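Local coordinates for protein phosphoglycerate oxidoreductase (Rhizobium etli, PDB 4HY3) that probably acts as an NAD(P)-dependent 2-hydroxyacid dehydrogenase that reduces hydroxypyruvate or glyoxylate, at residues 126-131 with 184-189; 234-239 with 264-269. One frame throughout, in Å; residues are numbered along the deposited sequence.

Contact 1: residues 126-131 with 184-189; sequences TGQVFA and FGDLGK
Asp186 OD2 accepts a hydrogen bond of 3.1 Å from a water. The same water gives a second, weak bond of 3.4 Å to Gly127 O. It therefore links the start of helix 186-195 to the 3-10 turn 127-130. No direct hydrogen bond joins the two segments.

The same carboxylate lies against the side chain of Gln128. Asp186 OD2 comes closest at the root of the glutamine, 3.3 Å from Gln128 CB. Gln128 OE1 stands 3.7 Å from Asp186 OD1, and these two acceptors make no bond. The CB of Asp186 points toward the turn, and chi1 of -67°, with CG beside the backbone N, lays the carboxylate against Gln128 CB. The two side chains cross at about a right angle. The amide and carboxylate planes are 34° apart, and the amide NE2 makes a weak hydrogen bond with Arg345 O. Without this carboxylate, as with an alanine here, the water would probably lose its helix-side acceptor and a gap would open beside Gln128 CB.

The rest is van der Waals packing. Ala131 CB packs on the helix backbone, 3.9 Å from Asp186 O. Leu187 reaches across with CD2, which lies 3.9 Å from Ala131 CA. Ala131 CA and Leu187 CA are 4.7 Å apart, consistent with the small alanine side chain.

The contact sets the start of helix 186-195 against the loop that leads into helix 131-147. Gly185 is the N-cap residue. Gly185 and Gly188 fit the GxGxxG pattern, consistent with the glycine-rich dinucleotide-binding turn of a Rossmann fold.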
loop_
_atom_site.group_PDB
_atom_site.type_symbol
_atom_site.label_atom_id
_atom_site.label_comp_id
_atom_site.label_asym_id
_atom_site.label_seq_id
_atom_site.Cartn_x
_atom_site.Cartn_y
_atom_site.Cartn_z
ATOM N N THR A 126 -9.057 13.498 22.486
ATOM C CA THR A 126 -9.073 12.119 22.133
ATOM C C THR A 126 -10.096 11.879 21.055
ATOM O O THR A 126 -10.469 10.730 20.808
ATOM C CB THR A 126 -9.473 11.310 23.373
ATOM O OG1 THR A 126 -10.707 11.841 23.896
ATOM C CG2 THR A 126 -8.372 11.404 24.426
ATOM N N GLY A 127 -10.548 12.976 20.442
ATOM C CA GLY A 127 -11.592 12.972 19.423
ATOM C C GLY A 127 -11.296 12.176 18.159
ATOM O O GLY A 127 -12.216 11.821 17.416
ATOM N N GLN A 128 -10.025 11.878 17.895
ATOM C CA GLN A 128 -9.736 11.138 16.678
ATOM C C GLN A 128 -10.185 9.685 16.732
ATOM O O GLN A 128 -10.197 9.005 15.708
ATOM C CB GLN A 128 -8.298 11.288 16.227
ATOM C CG GLN A 128 -7.328 10.506 17.049
ATOM C CD GLN A 128 -6.108 10.191 16.242
ATOM O OE1 GLN A 128 -6.161 10.162 15.006
ATOM N NE2 GLN A 128 -4.994 9.954 16.929
ATOM N N VAL A 129 -10.576 9.223 17.917
ATOM C CA VAL A 129 -11.188 7.903 18.038
ATOM C C VAL A 129 -12.447 7.756 17.188
ATOM O O VAL A 129 -12.830 6.663 16.836
ATOM C CB VAL A 129 -11.513 7.509 19.498
ATOM C CG1 VAL A 129 -10.260 7.553 20.362
ATOM C CG2 VAL A 129 -12.650 8.355 20.080
ATOM N N PHE A 130 -13.091 8.859 16.853
ATOM C CA PHE A 130 -14.345 8.766 16.141
ATOM C C PHE A 130 -14.159 8.731 14.647
ATOM O O PHE A 130 -15.154 8.660 13.930
ATOM C CB PHE A 130 -15.222 9.943 16.488
ATOM C CG PHE A 130 -15.697 9.942 17.909
ATOM C CD1 PHE A 130 -16.416 8.859 18.424
ATOM C CD2 PHE A 130 -15.453 11.029 18.728
ATOM C CE1 PHE A 130 -16.850 8.850 19.726
ATOM C CE2 PHE A 130 -15.907 11.039 20.029
ATOM C CZ PHE A 130 -16.607 9.942 20.527
ATOM N N ALA A 131 -12.904 8.791 14.176
ATOM C CA ALA A 131 -12.620 8.811 12.757
ATOM C C ALA A 131 -12.944 7.478 12.121
ATOM O O ALA A 131 -13.777 7.413 11.221
ATOM C CB ALA A 131 -11.177 9.181 12.496
ATOM N N PHE A 184 -11.049 17.797 5.535
ATOM C CA PHE A 184 -10.057 16.739 5.635
ATOM C C PHE A 184 -9.234 16.969 6.860
ATOM O O PHE A 184 -8.222 17.682 6.794
ATOM C CB PHE A 184 -9.098 16.795 4.442
ATOM C CG PHE A 184 -8.188 15.601 4.318
ATOM C CD1 PHE A 184 -8.542 14.526 3.490
ATOM C CD2 PHE A 184 -6.975 15.562 4.979
ATOM C CE1 PHE A 184 -7.712 13.429 3.328
ATOM C CE2 PHE A 184 -6.136 14.461 4.831
ATOM C CZ PHE A 184 -6.508 13.388 4.004
ATOM N N GLY A 185 -9.643 16.375 7.970
ATOM C CA GLY A 185 -8.822 16.370 9.173
ATOM C C GLY A 185 -8.628 14.901 9.421
ATOM O O GLY A 185 -8.281 14.155 8.502
ATOM N N ASP A 186 -8.901 14.462 10.639
ATOM C CA ASP A 186 -8.797 13.042 10.969
ATOM C C ASP A 186 -9.767 12.181 10.125
ATOM O O ASP A 186 -9.380 11.126 9.603
ATOM C CB ASP A 186 -9.062 12.825 12.470
ATOM C CG ASP A 186 -7.987 13.433 13.355
ATOM O OD1 ASP A 186 -6.784 13.296 13.046
ATOM O OD2 ASP A 186 -8.347 14.049 14.376
ATOM N N LEU A 187 -11.019 12.639 10.006
ATOM C CA LEU A 187 -12.057 11.932 9.279
ATOM C C LEU A 187 -11.650 11.813 7.826
ATOM O O LEU A 187 -11.781 10.755 7.208
ATOM C CB LEU A 187 -13.368 12.691 9.371
ATOM C CG LEU A 187 -14.625 11.844 9.580
ATOM C CD1 LEU A 187 -14.517 10.503 8.868
ATOM C CD2 LEU A 187 -14.840 11.600 11.073
ATOM N N GLY A 188 -11.123 12.910 7.294
ATOM C CA GLY A 188 -10.477 12.877 6.016
ATOM C C GLY A 188 -9.509 11.735 5.873
ATOM O O GLY A 188 -9.663 10.938 4.960
ATOM N N LYS A 189 -8.515 11.644 6.758
ATOM C CA LYS A 189 -7.459 10.614 6.615
ATOM C C LYS A 189 -8.002 9.210 6.745
ATOM O O LYS A 189 -7.531 8.304 6.050
ATOM C CB LYS A 189 -6.340 10.788 7.626
ATOM C CG LYS A 189 -5.683 12.155 7.605
ATOM C CD LYS A 189 -4.633 12.296 8.703
ATOM C CE LYS A 189 -4.403 13.770 9.046
ATOM N NZ LYS A 189 -3.517 13.939 10.238
HETATM O O HOH W 1 -11.444 13.770 14.788
#

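Contact 2: residues 234-239 with 264-269; sequences IFVVAA and LLSRAD
Val236 O takes the backbone N of Leu265 in a hydrogen bond of 2.9 Å, with an N-H...O angle of 148°. Ser266 N adds a weak bond of 3.4 Å to this same Val236 O, so two successive amides share one acceptor where the strands end. Val236 and Leu264 form a parallel bridge. Backbone bonds of Ile234 with Ala261 and Ile263, and of Val236 with Ile263, continue the ladder to strand 261-264.

Ser266 OG sits 3.2 Å from Ala238 N, but the angle is too poor for a hydrogen bond. Its chi1 of 60° places OG between its own backbone N and carbonyl carbon, over the Val237-Ala238 peptide. Leu264 O accepts a weak bond from Ser289 OG of strand 286-289.

Apolar side chains fill in around these bonds. Leu264 CD1 lies 3.6 Å from Val236 CB, the two side chains pointing the same way. Leu265 CD1 meets the ring edge of Phe235, near its plane, and also touches Val237 CG2 at 3.9 Å.

Strand 233-236 runs between strands 178-182 and 261-264 in the parallel sheet. Phe235 bonds through its backbone to Gly180 and Val182, while Phe235 and Val237 pack on Leu191 of helix 186-195.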
loop_
_atom_site.group_PDB
_atom_site.type_symbol
_atom_site.label_atom_id
_atom_site.label_comp_id
_atom_site.label_asym_id
_atom_site.label_seq_id
_atom_site.Cartn_x
_atom_site.Cartn_y
_atom_site.Cartn_z
ATOM N N ILE A 234 -19.030 12.637 -3.246
ATOM C CA ILE A 234 -18.646 13.793 -2.452
ATOM C C ILE A 234 -18.992 13.489 -1.013
ATOM O O ILE A 234 -20.159 13.213 -0.709
ATOM C CB ILE A 234 -19.418 15.066 -2.893
ATOM C CG1 ILE A 234 -19.159 15.360 -4.372
ATOM C CG2 ILE A 234 -19.094 16.276 -2.017
ATOM C CD1 ILE A 234 -20.398 15.878 -5.053
ATOM N N PHE A 235 -17.974 13.556 -0.147
ATOM C CA PHE A 235 -18.125 13.390 1.292
ATOM C C PHE A 235 -17.890 14.728 2.012
ATOM O O PHE A 235 -16.834 15.345 1.829
ATOM C CB PHE A 235 -17.077 12.388 1.817
ATOM C CG PHE A 235 -17.219 10.982 1.284
ATOM C CD1 PHE A 235 -17.967 10.026 1.982
ATOM C CD2 PHE A 235 -16.588 10.601 0.098
ATOM C CE1 PHE A 235 -18.082 8.721 1.503
ATOM C CE2 PHE A 235 -16.709 9.307 -0.388
ATOM C CZ PHE A 235 -17.455 8.362 0.309
ATOM N N VAL A 236 -18.851 15.168 2.829
ATOM C CA VAL A 236 -18.650 16.281 3.785
ATOM C C VAL A 236 -18.208 15.758 5.181
ATOM O O VAL A 236 -18.921 14.996 5.856
ATOM C CB VAL A 236 -19.910 17.149 3.967
ATOM C CG1 VAL A 236 -19.520 18.458 4.636
ATOM C CG2 VAL A 236 -20.630 17.391 2.638
ATOM N N VAL A 237 -17.058 16.231 5.636
ATOM C CA VAL A 237 -16.276 15.483 6.592
ATOM C C VAL A 237 -15.711 16.327 7.754
ATOM O O VAL A 237 -15.450 15.806 8.851
ATOM C CB VAL A 237 -15.219 14.701 5.794
ATOM C CG1 VAL A 237 -13.852 14.718 6.421
ATOM C CG2 VAL A 237 -15.708 13.304 5.582
ATOM N N ALA A 238 -15.556 17.629 7.507
ATOM C CA ALA A 238 -15.140 18.607 8.517
ATOM C C ALA A 238 -15.754 19.957 8.187
ATOM O O ALA A 238 -16.078 20.230 7.024
ATOM C CB ALA A 238 -13.625 18.723 8.577
ATOM N N ALA A 239 -15.929 20.788 9.219
ATOM C CA ALA A 239 -16.319 22.200 9.052
ATOM C C ALA A 239 -15.085 23.001 8.617
ATOM O O ALA A 239 -13.939 22.561 8.853
ATOM C CB ALA A 239 -16.905 22.759 10.346
ATOM N N LEU A 264 -23.137 13.098 3.785
ATOM C CA LEU A 264 -22.974 14.077 4.861
ATOM C C LEU A 264 -22.632 13.433 6.226
ATOM O O LEU A 264 -23.481 12.766 6.849
ATOM C CB LEU A 264 -24.244 14.913 4.973
ATOM C CG LEU A 264 -24.222 16.034 5.989
ATOM C CD1 LEU A 264 -23.149 17.046 5.612
ATOM C CD2 LEU A 264 -25.605 16.675 6.069
ATOM N N LEU A 265 -21.409 13.666 6.701
ATOM C CA LEU A 265 -20.918 12.967 7.875
ATOM C C LEU A 265 -20.666 13.859 9.067
ATOM O O LEU A 265 -20.581 13.381 10.190
ATOM C CB LEU A 265 -19.645 12.171 7.535
ATOM C CG LEU A 265 -19.853 11.088 6.483
ATOM C CD1 LEU A 265 -18.550 10.588 5.888
ATOM C CD2 LEU A 265 -20.700 9.956 7.046
ATOM N N SER A 266 -20.531 15.154 8.844
ATOM C CA SER A 266 -20.263 16.056 9.955
ATOM C C SER A 266 -21.042 17.335 9.772
ATOM O O SER A 266 -21.006 17.926 8.687
ATOM C CB SER A 266 -18.791 16.410 9.971
ATOM O OG SER A 266 -18.443 17.059 8.747
ATOM N N ARG A 267 -21.739 17.761 10.821
ATOM C CA ARG A 267 -22.210 19.130 10.907
ATOM C C ARG A 267 -23.308 19.385 9.867
ATOM O O ARG A 267 -23.024 19.589 8.683
ATOM C CB ARG A 267 -21.002 20.075 10.709
ATOM C CG ARG A 267 -20.984 21.345 11.544
ATOM C CD ARG A 267 -20.782 21.101 13.034
ATOM N NE ARG A 267 -21.142 22.291 13.816
ATOM C CZ ARG A 267 -22.079 22.324 14.758
ATOM N NH1 ARG A 267 -22.757 21.229 15.060
ATOM N NH2 ARG A 267 -22.340 23.456 15.400
ATOM N N ALA A 268 -24.563 19.374 10.302
ATOM C CA ALA A 268 -25.666 19.604 9.366
ATOM C C ALA A 268 -25.799 21.077 9.024
ATOM O O ALA A 268 -26.343 21.439 7.975
ATOM C CB ALA A 268 -26.977 19.077 9.923
ATOM N N ASP A 269 -25.286 21.931 9.904
ATOM C CA ASP A 269 -25.471 23.357 9.731
ATOM C C ASP A 269 -24.752 23.962 8.497
ATOM O O ASP A 269 -24.927 25.142 8.194
ATOM C CB ASP A 269 -25.192 24.123 11.051
ATOM C CG ASP A 269 -23.740 24.005 11.538
ATOM O OD1 ASP A 269 -22.832 23.788 10.712
ATOM O OD2 ASP A 269 -23.504 24.166 12.758
#

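In the fold
Contact 1 contains the start of helix 186-195, and contact 2 packs on that helix through Phe235 and Val237. Their centres lie about 12 Å apart. Contact 1 is a surface contact with one buried residue among five. Contact 2 is partly buried, with five buried residues among nine. They meet at Val237, whose CG1 lies 3.6 Å from Leu187 CB and 3.4 Å from Gly188 N. The chemistry follows the setting. Contact 1 joins a loop to a helix start through a water and light packing. Contact 2 joins two neighbouring sheet strands and the loops after them through backbone bonds and apolar side chains. Contact 1 holds part of the glycine-rich turn of what is probably the NAD-binding Rossmann fold, and Val237 of contact 2 packs on it.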